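Local coordinates for amidohydrolase (Brucella melitensis biovar Abortus, PDB 4F0L) that probably acts as a metal-dependent deaminase or related hydrolase of the amidohydrolase family, with a metal ion bound in its active site, at the interface of chains A and B. Numbering follows the deposited sequence. Chains: chain A/B, Amidohydrolase.

Contact 1: the interface of chains A and B. Residues chain A 348, 355, 362-364, 413, 417; chain B 75, 78-79.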
# COMPACT_ATOMS: atom_id res chain seq x y z
N ARG A 348 -12.60 2.61 5.23
CA ARG A 348 -12.70 4.08 5.26
C ARG A 348 -13.39 4.62 4.01
O ARG A 348 -14.21 5.52 4.10
CB ARG A 348 -11.31 4.74 5.41
CG ARG A 348 -10.67 4.43 6.76
CD ARG A 348 -9.53 5.34 7.16
NE ARG A 348 -8.95 4.85 8.41
CZ ARG A 348 -7.82 5.27 8.97
NH1 ARG A 348 -7.13 6.28 8.46
NH2 ARG A 348 -7.39 4.69 10.08
N ASN A 355 -10.59 5.51 11.20
CA ASN A 355 -10.40 4.59 12.34
C ASN A 355 -11.63 3.70 12.55
O ASN A 355 -12.19 3.60 13.65
CB ASN A 355 -10.03 5.43 13.57
CG ASN A 355 -8.73 6.19 13.33
OD1 ASN A 355 -7.73 5.57 12.95
ND2 ASN A 355 -8.74 7.53 13.48
N GLY A 362 -9.39 3.13 20.83
CA GLY A 362 -7.97 2.84 20.71
C GLY A 362 -7.34 3.09 19.35
O GLY A 362 -7.92 3.74 18.47
N SER A 363 -6.12 2.59 19.23
CA SER A 363 -5.33 2.65 18.00
C SER A 363 -5.92 1.66 16.97
O SER A 363 -6.25 0.53 17.31
CB SER A 363 -3.87 2.29 18.31
OG SER A 363 -3.17 1.83 17.17
N THR A 364 -6.06 2.11 15.73
CA THR A 364 -6.54 1.23 14.67
C THR A 364 -5.47 0.16 14.41
O THR A 364 -5.79 -1.00 14.20
CB THR A 364 -6.87 2.04 13.38
OG1 THR A 364 -7.93 2.96 13.67
CG2 THR A 364 -7.26 1.13 12.21
N ASP A 413 1.08 1.92 14.68
CA ASP A 413 0.48 2.83 13.70
C ASP A 413 1.53 3.35 12.73
O ASP A 413 1.25 3.56 11.55
CB ASP A 413 -0.29 3.97 14.41
CG ASP A 413 -1.57 3.51 15.05
OD1 ASP A 413 -2.16 2.52 14.56
OD2 ASP A 413 -2.01 4.10 16.05
N PHE A 417 0.75 2.37 8.99
CA PHE A 417 0.15 3.44 8.19
C PHE A 417 1.12 4.46 7.64
O PHE A 417 0.83 5.08 6.61
CB PHE A 417 -0.88 4.15 9.02
CG PHE A 417 -2.06 3.28 9.36
CD1 PHE A 417 -3.05 3.01 8.40
CD2 PHE A 417 -2.20 2.74 10.63
CE1 PHE A 417 -4.14 2.21 8.71
CE2 PHE A 417 -3.30 1.95 10.92
CZ PHE A 417 -4.26 1.67 9.96
N GLY B 75 1.12 9.06 10.97
CA GLY B 75 1.07 7.90 11.85
C GLY B 75 0.50 8.20 13.23
O GLY B 75 0.27 7.27 13.98
N GLU B 78 -4.25 7.93 13.89
CA GLU B 78 -4.91 6.65 13.66
C GLU B 78 -5.52 6.05 14.94
O GLU B 78 -5.69 4.83 15.04
CB GLU B 78 -3.97 5.64 13.00
CG GLU B 78 -3.15 6.20 11.82
CD GLU B 78 -3.98 6.81 10.70
OE1 GLU B 78 -5.11 6.34 10.44
OE2 GLU B 78 -3.49 7.78 10.06
N ARG B 79 -5.84 6.91 15.90
CA ARG B 79 -6.54 6.52 17.12
C ARG B 79 -7.95 7.07 17.09
O ARG B 79 -8.14 8.25 16.81
CB ARG B 79 -5.85 7.07 18.36
CG ARG B 79 -4.50 6.46 18.67
CD ARG B 79 -4.02 6.88 20.05
NE ARG B 79 -4.69 6.16 21.14
CZ ARG B 79 -4.35 4.96 21.61
NH1 ARG B 79 -3.32 4.27 21.11
NH2 ARG B 79 -5.04 4.43 22.61
O HOH W 1 -2.19 6.95 15.50
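B:Glu78 turns back toward A:Arg348 because its chain is bent at chi2 (-56°), while A:Arg348 runs extended from CG to NE (chi2 -163°). The two side chains meet at about a right angle and form a salt bridge. Both terminal nitrogens of A:Arg348 point end-on at one carboxylate oxygen. NH1 of A:Arg348 lies 2.8 Å from OE1 of B:Glu78 and takes its syn lone pair. NH2 of A:Arg348 reaches the same OE1 of B:Glu78, also at 2.8 Å, nearly along the C-O axis. Guanidinium and carboxylate planes are only 9° apart, an arrangement that probably limits the rotation of the acid. Its carboxylate carbon lies above the A:Phe417 ring, toward the rim, and the ring and carboxylate planes are stacked. CG of B:Glu78 packs 3.8 Å from CD2 of A:Phe417.

The backbone of B:Glu78 is also held. N of A:Thr364 donates to O of B:Glu78 at 2.8 Å in a nearly straight bond. OG1 of A:Thr364 gives its firmer bond to OD1 of A:Asn355 (2.7 Å). A water joins N of B:Glu78, O of B:Gly75 and OD2 of A:Asp413. The same OD2 accepts from OG of A:Ser363. The A:Asp413 carboxylate could therefore be steadied from both chains. B:Arg79 lays one guanidinium face over the backbone between A:Gly362 and A:Ser363, and A:Ser363 forms an antiparallel beta bridge with B:Arg79.

On chain A the site combines helices 336-351 and 408-418 with the start of helix 364-379. The chain B residues lie in the loop that follows the 3-10 helix 68-73.

Contact 2: the interface of chains A and B. Residues chain A 71, 74-75, 332, 449; chain B 402, 418, 420.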
# COMPACT_ATOMS: atom_id res chain seq x y z
N TYR A 71 3.17 -16.78 -6.35
CA TYR A 71 4.28 -15.84 -6.11
C TYR A 71 5.12 -15.65 -7.37
O TYR A 71 5.63 -14.58 -7.61
CB TYR A 71 5.18 -16.35 -5.00
CG TYR A 71 6.37 -15.46 -4.56
CD1 TYR A 71 6.18 -14.27 -3.84
CD2 TYR A 71 7.66 -15.85 -4.81
CE1 TYR A 71 7.25 -13.50 -3.40
CE2 TYR A 71 8.74 -15.12 -4.36
CZ TYR A 71 8.54 -13.93 -3.67
OH TYR A 71 9.63 -13.22 -3.24
N ALA A 74 3.67 -12.88 -9.63
CA ALA A 74 3.49 -11.55 -9.03
C ALA A 74 4.04 -10.46 -9.96
O ALA A 74 5.19 -10.54 -10.42
CB ALA A 74 4.18 -11.46 -7.67
N GLY A 75 3.21 -9.45 -10.24
CA GLY A 75 3.61 -8.36 -11.12
C GLY A 75 3.44 -8.63 -12.59
O GLY A 75 3.64 -7.73 -13.40
N VAL A 332 0.97 -11.60 -4.52
CA VAL A 332 1.40 -10.54 -5.42
C VAL A 332 2.29 -9.50 -4.71
O VAL A 332 3.27 -8.97 -5.29
CB VAL A 332 0.18 -9.85 -6.13
CG1 VAL A 332 -0.74 -9.15 -5.12
CG2 VAL A 332 0.68 -8.88 -7.20
N PHE A 449 15.11 -18.95 -7.32
CA PHE A 449 13.84 -18.40 -7.77
C PHE A 449 13.94 -17.82 -9.19
O PHE A 449 13.05 -18.10 -10.03
CB PHE A 449 13.36 -17.34 -6.80
CG PHE A 449 12.11 -16.63 -7.22
CD1 PHE A 449 10.93 -17.33 -7.38
CD2 PHE A 449 12.12 -15.26 -7.46
CE1 PHE A 449 9.78 -16.68 -7.77
CE2 PHE A 449 10.97 -14.61 -7.85
CZ PHE A 449 9.79 -15.33 -8.01
N ARG B 402 15.88 -7.79 -8.70
CA ARG B 402 14.90 -8.88 -8.71
C ARG B 402 14.10 -9.02 -10.02
O ARG B 402 13.20 -9.89 -10.10
CB ARG B 402 13.91 -8.74 -7.54
CG ARG B 402 14.55 -8.65 -6.15
CD ARG B 402 13.56 -9.07 -5.06
NE ARG B 402 13.14 -10.46 -5.22
CZ ARG B 402 12.06 -11.02 -4.69
NH1 ARG B 402 11.20 -10.30 -3.95
NH2 ARG B 402 11.81 -12.31 -4.91
N ALA B 418 3.95 -5.27 -7.25
CA ALA B 418 4.50 -6.48 -6.65
C ALA B 418 5.66 -6.20 -5.72
O ALA B 418 6.16 -7.14 -5.14
CB ALA B 418 4.92 -7.48 -7.72
N ARG B 420 8.66 -5.49 -6.43
CA ARG B 420 9.83 -6.21 -6.96
C ARG B 420 10.96 -5.29 -7.52
O ARG B 420 11.96 -5.78 -8.02
CB ARG B 420 9.35 -7.17 -8.07
CG ARG B 420 8.57 -8.39 -7.56
CD ARG B 420 9.39 -9.44 -6.83
NE ARG B 420 8.48 -10.47 -6.30
CZ ARG B 420 8.07 -11.56 -6.95
NH1 ARG B 420 8.56 -11.85 -8.14
NH2 ARG B 420 7.22 -12.40 -6.37
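B:Arg420 reaches across the interface of chains A and B to A:Tyr71 and A:Ala74. From CB the chain bends at chi2 (-72°), then runs straight through CD to NE (chi3 174°). On the way, CD lies over one face of the B:Arg402 guanidinium, toward its rim, so the two arginines of chain B pack on each other. The contacts with chain A gather at the tip. CZ of B:Arg420 is 4.0 Å from the methyl carbon CB of A:Ala74. NH1 of B:Arg420 comes tip to tip with A:Phe449, 3.7 Å from its CE2, with the guanidinium and ring planes nearly perpendicular. NH2 does two jobs. It sits over the centre of the A:Tyr71 ring, 3.2 Å from the centroid, in a cation-pi contact. It also donates to the backbone O of A:Tyr71 at 3.0 Å. This acceptor lies near the guanidinium plane, but the donor is tilted 26° from the carbonyl plane. One residue of chain A thus offers both its ring face and its backbone carbonyl to the same nitrogen.

The far end of A:Tyr71 is held by B:Arg402. NH2 of B:Arg402 donates to the phenol OH of A:Tyr71 at 2.9 Å, close to the guanidinium plane. NH1 adds only a weak bond to the same oxygen. CE2 of A:Tyr71 lies over one face of the A:Phe449 ring, on helix 442-457, toward its rim. The A:Tyr71 ring is thereby flanked by a chain A aromatic and gripped by two chain B arginines. The cluster of two guanidinium groups could make this corner positive, and the phenol oxygen and backbone carbonyl may offset that in part. Beside the arginines, B:Ala418 packs against the loop at A:Ala74 and A:Gly75, with its CB 3.7 Å from CA of A:Gly75.

In the copies given, contact 1 and contact 2 lie about 29 Å apart, measured between the centres of their C-alpha atoms. The interface of chains A and B is two-fold symmetric, so each has a twin with the chains exchanged. Residue 75, just after the 3-10 helix 68-73, takes part in both. Helix 408-418 of chain A supplies 413 and 417 to contact 1; in chain B, 418 and 420, at and just past its end, serve contact 2. The twin of contact 2 therefore adjoins contact 1 in one continuous patch. This is consistent with a dimer, although the structure alone does not show one in solution.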